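Local coordinates for protein transcription termination factor FttA (Pyrococcus horikoshii, PDB 3AF6) that probably terminates archaeal transcription by cutting nascent RNA as a zinc-dependent nuclease of the metallo-beta-lactamase superfamily, at residues 145-150 against 488-493; 150-155 against 466-471; 401-406 against 586-591. All coordinates share one frame; numbering follows the deposited sequence.

Contact 1: 145-150 against 488-493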
loop_
_atom_site.group_PDB
_atom_site.type_symbol
_atom_site.label_atom_id
_atom_site.label_comp_id
_atom_site.label_asym_id
_atom_site.label_seq_id
_atom_site.Cartn_x
_atom_site.Cartn_y
_atom_site.Cartn_z
ATOM N N THR A 145 18.105 -5.185 11.712
ATOM C CA THR A 145 17.896 -6.415 10.958
ATOM C C THR A 145 16.539 -7.016 11.305
ATOM O O THR A 145 16.371 -7.611 12.370
ATOM C CB THR A 145 18.991 -7.447 11.287
ATOM O OG1 THR A 145 20.281 -6.872 11.033
ATOM C CG2 THR A 145 18.812 -8.698 10.440
ATOM N N PRO A 146 15.548 -6.862 10.412
ATOM C CA PRO A 146 14.210 -7.403 10.664
ATOM C C PRO A 146 14.203 -8.917 10.876
ATOM O O PRO A 146 15.037 -9.638 10.330
ATOM C CB PRO A 146 13.425 -6.972 9.423
ATOM C CG PRO A 146 14.466 -6.947 8.357
ATOM C CD PRO A 146 15.630 -6.282 9.060
ATOM N N PRO A 147 13.254 -9.412 11.682
ATOM C CA PRO A 147 13.120 -10.838 11.985
ATOM C C PRO A 147 12.939 -11.719 10.758
ATOM O O PRO A 147 13.357 -12.877 10.745
ATOM C CB PRO A 147 11.908 -10.879 12.912
ATOM C CG PRO A 147 11.112 -9.694 12.487
ATOM C CD PRO A 147 12.168 -8.645 12.314
ATOM N N LEU A 148 12.314 -11.164 9.728
ATOM C CA LEU A 148 12.068 -11.903 8.501
ATOM C C LEU A 148 12.757 -11.223 7.341
ATOM O O LEU A 148 12.859 -9.998 7.300
ATOM C CB LEU A 148 10.568 -11.973 8.227
ATOM C CG LEU A 148 9.736 -12.603 9.341
ATOM C CD1 LEU A 148 8.258 -12.357 9.097
ATOM C CD2 LEU A 148 10.040 -14.089 9.407
ATOM N N GLN A 149 13.240 -12.023 6.400
ATOM C CA GLN A 149 13.901 -11.492 5.223
ATOM C C GLN A 149 12.889 -11.525 4.084
ATOM O O GLN A 149 12.128 -12.489 3.949
ATOM C CB GLN A 149 15.131 -12.332 4.892
ATOM C CG GLN A 149 14.853 -13.823 4.775
ATOM C CD GLN A 149 16.129 -14.651 4.694
ATOM O OE1 GLN A 149 16.859 -14.789 5.680
ATOM N NE2 GLN A 149 16.407 -15.199 3.515
ATOM N N SER A 150 12.876 -10.463 3.281
ATOM C CA SER A 150 11.944 -10.330 2.165
ATOM C C SER A 150 12.597 -10.277 0.792
ATOM O O SER A 150 13.378 -9.369 0.502
ATOM C CB SER A 150 11.092 -9.066 2.353
ATOM O OG SER A 150 10.517 -8.630 1.128
ATOM N N GLY A 488 12.834 -8.872 21.703
ATOM C CA GLY A 488 13.343 -9.867 20.780
ATOM C C GLY A 488 12.165 -10.730 20.386
ATOM O O GLY A 488 12.323 -11.782 19.768
ATOM N N TYR A 489 10.971 -10.267 20.754
ATOM C CA TYR A 489 9.734 -10.985 20.458
ATOM C C TYR A 489 9.113 -10.567 19.133
ATOM O O TYR A 489 9.370 -9.474 18.627
ATOM C CB TYR A 489 8.707 -10.771 21.572
ATOM C CG TYR A 489 7.424 -11.548 21.364
ATOM C CD1 TYR A 489 7.451 -12.930 21.151
ATOM C CD2 TYR A 489 6.183 -10.908 21.383
ATOM C CE1 TYR A 489 6.273 -13.657 20.962
ATOM C CE2 TYR A 489 4.999 -11.627 21.194
ATOM C CZ TYR A 489 5.053 -13.001 20.985
ATOM O OH TYR A 489 3.891 -13.721 20.799
ATOM N N ASN A 490 8.282 -11.449 18.587
ATOM C CA ASN A 490 7.614 -11.193 17.323
ATOM C C ASN A 490 6.559 -12.272 17.080
ATOM O O ASN A 490 6.892 -13.430 16.834
ATOM C CB ASN A 490 8.639 -11.203 16.192
ATOM C CG ASN A 490 8.186 -10.410 15.000
ATOM O OD1 ASN A 490 7.092 -10.628 14.480
ATOM N ND2 ASN A 490 9.021 -9.478 14.557
ATOM N N PRO A 491 5.270 -11.904 17.145
ATOM C CA PRO A 491 4.174 -12.855 16.931
ATOM C C PRO A 491 4.126 -13.470 15.529
ATOM O O PRO A 491 3.489 -14.501 15.322
ATOM C CB PRO A 491 2.933 -12.025 17.247
ATOM C CG PRO A 491 3.341 -10.657 16.819
ATOM C CD PRO A 491 4.742 -10.552 17.385
ATOM N N PHE A 492 4.793 -12.834 14.571
ATOM C CA PHE A 492 4.819 -13.344 13.204
ATOM C C PHE A 492 5.812 -14.494 13.097
ATOM O O PHE A 492 5.645 -15.401 12.280
ATOM C CB PHE A 492 5.212 -12.234 12.222
ATOM C CG PHE A 492 4.230 -11.100 12.163
ATOM C CD1 PHE A 492 4.635 -9.799 12.444
ATOM C CD2 PHE A 492 2.894 -11.338 11.850
ATOM C CE1 PHE A 492 3.725 -8.749 12.418
ATOM C CE2 PHE A 492 1.974 -10.296 11.819
ATOM C CZ PHE A 492 2.389 -8.998 12.105
ATOM N N LEU A 493 6.848 -14.443 13.930
ATOM C CA LEU A 493 7.877 -15.478 13.953
ATOM C C LEU A 493 7.366 -16.755 14.620
ATOM O O LEU A 493 7.960 -17.822 14.455
ATOM C CB LEU A 493 9.112 -14.987 14.716
ATOM C CG LEU A 493 9.958 -13.838 14.171
ATOM C CD1 LEU A 493 10.973 -13.422 15.226
ATOM C CD2 LEU A 493 10.657 -14.269 12.893
#

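Contact 2: 150-155 against 466-471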
loop_
_atom_site.group_PDB
_atom_site.type_symbol
_atom_site.label_atom_id
_atom_site.label_comp_id
_atom_site.label_asym_id
_atom_site.label_seq_id
_atom_site.Cartn_x
_atom_site.Cartn_y
_atom_site.Cartn_z
ATOM N N SER A 150 12.876 -10.463 3.281
ATOM C CA SER A 150 11.944 -10.330 2.165
ATOM C C SER A 150 12.597 -10.277 0.792
ATOM O O SER A 150 13.378 -9.369 0.502
ATOM C CB SER A 150 11.092 -9.066 2.353
ATOM O OG SER A 150 10.517 -8.630 1.128
ATOM N N GLN A 151 12.268 -11.245 -0.055
ATOM C CA GLN A 151 12.805 -11.271 -1.409
ATOM C C GLN A 151 12.431 -9.948 -2.059
ATOM O O GLN A 151 13.245 -9.308 -2.731
ATOM C CB GLN A 151 12.186 -12.422 -2.218
ATOM C CG GLN A 151 12.842 -13.789 -2.021
ATOM C CD GLN A 151 11.846 -14.894 -1.647
ATOM O OE1 GLN A 151 11.536 -15.103 -0.464
ATOM N NE2 GLN A 151 11.338 -15.602 -2.656
ATOM N N THR A 152 11.185 -9.542 -1.825
ATOM C CA THR A 152 10.640 -8.312 -2.380
ATOM C C THR A 152 11.443 -7.070 -2.044
ATOM O O THR A 152 11.804 -6.310 -2.936
ATOM C CB THR A 152 9.205 -8.085 -1.906
ATOM O OG1 THR A 152 8.484 -9.316 -1.979
ATOM C CG2 THR A 152 8.515 -7.060 -2.789
ATOM N N ILE A 153 11.709 -6.851 -0.761
ATOM C CA ILE A 153 12.465 -5.674 -0.344
ATOM C C ILE A 153 13.880 -5.706 -0.907
ATOM O O ILE A 153 14.419 -4.679 -1.329
ATOM C CB ILE A 153 12.522 -5.576 1.194
ATOM C CG1 ILE A 153 11.132 -5.204 1.729
ATOM C CG2 ILE A 153 13.584 -4.572 1.615
ATOM C CD1 ILE A 153 10.963 -5.376 3.210
ATOM N N TYR A 154 14.471 -6.893 -0.913
ATOM C CA TYR A 154 15.817 -7.072 -1.426
ATOM C C TYR A 154 15.829 -6.760 -2.913
ATOM O O TYR A 154 16.730 -6.077 -3.410
ATOM C CB TYR A 154 16.279 -8.513 -1.170
ATOM C CG TYR A 154 17.541 -8.934 -1.901
ATOM C CD1 TYR A 154 17.473 -9.553 -3.156
ATOM C CD2 TYR A 154 18.801 -8.744 -1.326
ATOM C CE1 TYR A 154 18.629 -9.978 -3.817
ATOM C CE2 TYR A 154 19.963 -9.162 -1.976
ATOM C CZ TYR A 154 19.872 -9.781 -3.220
ATOM O OH TYR A 154 21.021 -10.202 -3.860
ATOM N N SER A 155 14.818 -7.251 -3.622
ATOM C CA SER A 155 14.733 -7.012 -5.053
ATOM C C SER A 155 14.614 -5.525 -5.376
ATOM O O SER A 155 15.319 -5.013 -6.242
ATOM C CB SER A 155 13.546 -7.758 -5.646
ATOM O OG SER A 155 13.558 -7.623 -7.053
ATOM N N THR A 466 4.049 -11.285 5.118
ATOM C CA THR A 466 4.258 -11.142 6.549
ATOM C C THR A 466 5.665 -10.619 6.813
ATOM O O THR A 466 5.892 -9.913 7.788
ATOM C CB THR A 466 4.066 -12.475 7.290
ATOM O OG1 THR A 466 2.760 -12.996 7.013
ATOM C CG2 THR A 466 4.211 -12.269 8.790
ATOM N N ALA A 467 6.609 -10.948 5.941
ATOM C CA ALA A 467 7.973 -10.473 6.147
ATOM C C ALA A 467 7.999 -8.957 6.036
ATOM O O ALA A 467 8.620 -8.271 6.844
ATOM C CB ALA A 467 8.940 -11.099 5.110
ATOM N N ILE A 468 7.310 -8.440 5.030
ATOM C CA ILE A 468 7.268 -7.007 4.793
ATOM C C ILE A 468 6.700 -6.258 5.998
ATOM O O ILE A 468 7.155 -5.160 6.329
ATOM C CB ILE A 468 6.473 -6.723 3.504
ATOM C CG1 ILE A 468 7.210 -7.401 2.335
ATOM C CG2 ILE A 468 6.319 -5.230 3.281
ATOM C CD1 ILE A 468 6.565 -7.266 0.962
ATOM N N HIS A 469 5.721 -6.856 6.662
ATOM C CA HIS A 469 5.140 -6.234 7.840
ATOM C C HIS A 469 6.231 -5.975 8.885
ATOM O O HIS A 469 6.375 -4.859 9.392
ATOM C CB HIS A 469 4.056 -7.138 8.447
ATOM C CG HIS A 469 2.738 -7.062 7.738
ATOM N ND1 HIS A 469 2.564 -7.476 6.434
ATOM C CD2 HIS A 469 1.534 -6.591 8.146
ATOM C CE1 HIS A 469 1.313 -7.260 6.069
ATOM N NE2 HIS A 469 0.667 -6.723 7.089
ATOM N N THR A 470 7.007 -7.015 9.187
ATOM C CA THR A 470 8.063 -6.917 10.185
ATOM C C THR A 470 9.190 -5.964 9.816
ATOM O O THR A 470 10.029 -5.659 10.657
ATOM C CB THR A 470 8.672 -8.293 10.500
ATOM O OG1 THR A 470 9.458 -8.738 9.389
ATOM C CG2 THR A 470 7.563 -9.307 10.788
ATOM N N ALA A 471 9.208 -5.486 8.576
ATOM C CA ALA A 471 10.236 -4.545 8.138
ATOM C C ALA A 471 9.737 -3.120 8.350
ATOM O O ALA A 471 10.509 -2.158 8.243
ATOM C CB ALA A 471 10.561 -4.761 6.669
#

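Contact 3: 401-406 against 586-591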
loop_
_atom_site.group_PDB
_atom_site.type_symbol
_atom_site.label_atom_id
_atom_site.label_comp_id
_atom_site.label_asym_id
_atom_site.label_seq_id
_atom_site.Cartn_x
_atom_site.Cartn_y
_atom_site.Cartn_z
ATOM N N ILE A 401 -23.946 -4.031 9.414
ATOM C CA ILE A 401 -23.211 -3.988 10.668
ATOM C C ILE A 401 -22.408 -5.279 10.761
ATOM O O ILE A 401 -22.960 -6.378 10.673
ATOM C CB ILE A 401 -24.152 -3.895 11.906
ATOM C CG1 ILE A 401 -24.715 -2.480 12.045
ATOM C CG2 ILE A 401 -23.396 -4.252 13.166
ATOM C CD1 ILE A 401 -25.868 -2.194 11.127
ATOM N N GLN A 402 -21.097 -5.145 10.917
ATOM C CA GLN A 402 -20.250 -6.318 11.039
ATOM C C GLN A 402 -20.347 -6.843 12.454
ATOM O O GLN A 402 -20.674 -6.115 13.389
ATOM C CB GLN A 402 -18.799 -5.978 10.713
ATOM C CG GLN A 402 -18.586 -5.624 9.261
ATOM C CD GLN A 402 -17.300 -4.874 9.013
ATOM O OE1 GLN A 402 -17.030 -4.446 7.888
ATOM N NE2 GLN A 402 -16.498 -4.705 10.056
ATOM N N MET A 403 -20.067 -8.126 12.589
ATOM C CA MET A 403 -20.086 -8.831 13.859
ATOM C C MET A 403 -18.977 -8.285 14.770
ATOM O O MET A 403 -17.863 -8.028 14.314
ATOM C CB MET A 403 -19.855 -10.311 13.552
ATOM C CG MET A 403 -19.785 -11.260 14.717
ATOM S SD MET A 403 -19.398 -12.919 14.086
ATOM C CE MET A 403 -21.036 -13.514 13.651
ATOM N N PRO A 404 -19.269 -8.087 16.066
ATOM C CA PRO A 404 -18.260 -7.577 17.005
ATOM C C PRO A 404 -16.986 -8.429 16.938
ATOM O O PRO A 404 -17.064 -9.656 16.925
ATOM C CB PRO A 404 -18.954 -7.704 18.355
ATOM C CG PRO A 404 -20.381 -7.492 18.016
ATOM C CD PRO A 404 -20.553 -8.303 16.749
ATOM N N ARG A 405 -15.825 -7.775 16.914
ATOM C CA ARG A 405 -14.531 -8.453 16.824
ATOM C C ARG A 405 -14.348 -9.645 17.751
ATOM O O ARG A 405 -13.771 -10.658 17.360
ATOM C CB ARG A 405 -13.382 -7.466 17.072
ATOM C CG ARG A 405 -13.601 -6.072 16.468
ATOM C CD ARG A 405 -12.295 -5.402 15.999
ATOM N NE ARG A 405 -12.261 -5.307 14.539
ATOM C CZ ARG A 405 -11.617 -6.151 13.734
ATOM N NH1 ARG A 405 -10.921 -7.166 14.240
ATOM N NH2 ARG A 405 -11.697 -5.995 12.415
ATOM N N GLU A 406 -14.838 -9.540 18.977
ATOM C CA GLU A 406 -14.660 -10.631 19.916
ATOM C C GLU A 406 -15.634 -11.774 19.699
ATOM O O GLU A 406 -15.308 -12.931 19.968
ATOM C CB GLU A 406 -14.764 -10.111 21.344
ATOM C CG GLU A 406 -13.981 -10.938 22.330
ATOM C CD GLU A 406 -13.862 -10.270 23.674
ATOM O OE1 GLU A 406 -14.903 -10.108 24.351
ATOM O OE2 GLU A 406 -12.726 -9.907 24.045
ATOM N N HIS A 586 -18.857 -21.183 6.252
ATOM C CA HIS A 586 -19.056 -20.198 7.316
ATOM C C HIS A 586 -18.562 -18.816 6.906
ATOM O O HIS A 586 -17.569 -18.690 6.184
ATOM C CB HIS A 586 -18.300 -20.611 8.581
ATOM C CG HIS A 586 -18.743 -21.914 9.159
ATOM N ND1 HIS A 586 -19.984 -22.090 9.733
ATOM C CD2 HIS A 586 -18.117 -23.111 9.239
ATOM C CE1 HIS A 586 -20.105 -23.340 10.141
ATOM N NE2 HIS A 586 -18.985 -23.981 9.853
ATOM N N THR A 587 -19.245 -17.779 7.380
ATOM C CA THR A 587 -18.842 -16.413 7.080
ATOM C C THR A 587 -18.656 -15.637 8.381
ATOM O O THR A 587 -19.603 -15.449 9.140
ATOM C CB THR A 587 -19.888 -15.673 6.206
ATOM O OG1 THR A 587 -19.956 -16.283 4.911
ATOM C CG2 THR A 587 -19.502 -14.213 6.035
ATOM N N ILE A 588 -17.428 -15.202 8.639
ATOM C CA ILE A 588 -17.122 -14.431 9.835
ATOM C C ILE A 588 -16.581 -13.101 9.338
ATOM O O ILE A 588 -15.428 -13.022 8.932
ATOM C CB ILE A 588 -16.026 -15.110 10.695
ATOM C CG1 ILE A 588 -16.389 -16.570 10.982
ATOM C CG2 ILE A 588 -15.859 -14.353 12.002
ATOM C CD1 ILE A 588 -17.608 -16.748 11.837
ATOM N N ASP A 589 -17.402 -12.057 9.367
ATOM C CA ASP A 589 -16.967 -10.752 8.881
ATOM C C ASP A 589 -16.391 -9.840 9.958
ATOM O O ASP A 589 -16.049 -8.686 9.685
ATOM C CB ASP A 589 -18.128 -10.031 8.198
ATOM C CG ASP A 589 -19.258 -9.724 9.153
ATOM O OD1 ASP A 589 -18.991 -9.597 10.367
ATOM O OD2 ASP A 589 -20.408 -9.595 8.686
ATOM N N GLY A 590 -16.285 -10.355 11.178
ATOM C CA GLY A 590 -15.757 -9.554 12.268
ATOM C C GLY A 590 -14.272 -9.225 12.228
ATOM O O GLY A 590 -13.768 -8.552 13.123
ATOM N N PHE A 591 -13.556 -9.696 11.215
ATOM C CA PHE A 591 -12.127 -9.394 11.120
ATOM C C PHE A 591 -11.906 -8.419 9.973
ATOM O O PHE A 591 -10.767 -8.061 9.650
ATOM C CB PHE A 591 -11.325 -10.664 10.847
ATOM C CG PHE A 591 -11.574 -11.749 11.831
ATOM C CD1 PHE A 591 -11.162 -11.611 13.151
ATOM C CD2 PHE A 591 -12.243 -12.908 11.445
ATOM C CE1 PHE A 591 -11.413 -12.611 14.081
ATOM C CE2 PHE A 591 -12.501 -13.917 12.366
ATOM C CZ PHE A 591 -12.083 -13.767 13.689
#

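Contact 1: 145-150 against 488-493
Pro147 and Leu493 have the nearest CA atoms of the two irregular segments, 7.3 Å apart. No hydrogen bond crosses between 145-150 and 488-493; residues 491-493 have helical torsions without the regular bonding of a helix, and side chains make the join. The ring of Pro147 touches both Asn490 and Leu493. Its CG meets the amide end of Asn490, whose side chain crosses it at about a right angle, while its CB rests on both methyls of Leu493, 3.6 Å from CD1. With Leu493 CG anti to the carbonyl carbon (chi1 -66°), CG itself also comes near Pro147 CB. Leu148 and Leu493 slide past one another in opposite directions, with Leu148 CD2 3.5 Å from Leu493 CD2. A looser touch, 4.4 Å from Leu148 CD1 to Phe492 CB, completes the apolar patch, and Trp463 of helix 462-471 also touches Leu148. Asn490 is held from within its own segment: Phe492 N donates to Asn490 OD1 at 3.2 Å, in the carbonyl plane and on a lone pair. That bond defines an Asx turn, which here presents the Asn490 amide and the following apolar residues of the beta-CASP region to the KH part of the chain.

Contact 2: 150-155 against 466-471
Ile153 and Ala471 meet where two helices pack, the N-capped start of helix 151-161 against helix 462-471. The axes of the two short helical segments pass 9.9 Å apart with 63° between their directions, and the contact joins the KH region to the beta-CASP region, illustrating how residues far apart in sequence set domains against each other. Its close side is apolar: Ile153 CD1 reaches Ala471 CB at 3.5 Å, and Ser150 CB faces Ala467 CB, where the backbones come nearest. Ile468 lies beside these pairs and reaches toward Thr152. Its CG1 is anti to the carbonyl carbon (chi1 -62°), which places CG1 near Ser150 OG, while CD1 lies across Thr152, 4.0 Å from Thr152 CB. Helix 282-301 adds Leu287 against Ile468 and Val289 and Leu290 against Thr152. The helix face turned from the contact is looser: Gln151 and Tyr154 are exposed and do not touch 466-471. Polar atoms at the joint are satisfied without any hydrogen bond between the two segments: Glu464 OE2 is hydrogen-bonded to both Ser150 OG and Thr152 OG1. The same serine oxygen caps its own helix, since Ile153 N donates to Ser150 OG at 2.9 Å and a nearly straight 171°.

Contact 3: 401-406 against 586-591
Gln402 brings its CB to 3.6 Å from Asp589 OD1, the side chains of the two residues crossing at a slant, while its backbone N is hydrogen-bonded to Asp596 OD2. Next along the chain, Met403 N donates to the same Asp589 OD1, at 2.9 Å and 167°. The amide reaches this oxygen on its syn side, 19° out of the carboxylate plane; Asp589 CG, set between its backbone N and carbonyl carbon (chi1 64°), carries the carboxylate there. The thioether of Met403 runs on to Ile588, with SD 4.4 Å from Ile588 CG2, and Met403 O lies 3.3 Å from Gly590 CA, a backbone-to-backbone approach. Pro404 takes the N-cap position, and Arg405 opens the helix. One face of the Arg405 guanidinium meets Gly590 O, 3.2 Å above its plane and over its centre, too poorly angled for a hydrogen bond; Phe591 O lies in plane at the edge. That oxygen is hydrogen-bonded to Arg435 NH1. The contact thus links the entry to helix 405-420 with the turn leaving strand 584-587, an outermost strand of the six-stranded parallel beta-CASP sheet; Ile588 packs between that helix, on Ala408 and Arg411, and Ile546 of strand 544-547.

Overall arrangement
From the N terminus, the chain runs out of the KHb repeat through 145-150 into helix 151-161, still within the KH region, so the first halves of contacts 1 and 2 share Ser150. It then passes through much of the metallo-beta-lactamase domain before 401-406, near the start of the predicted beta-CASP region. Residues 466-471 close contact 2, and 488-493 close contact 1 around it, a nested pair with centres 10 Å apart, touching through Phe492 and Thr470. Contact 3 crosses both, starting inside their loops and closing beyond them at 586-591. Contacts 1 and 2 join KH to beta-CASP; contact 3, its centre about 28 and 29 Å from theirs, brings together the two ends of the predicted beta-CASP region.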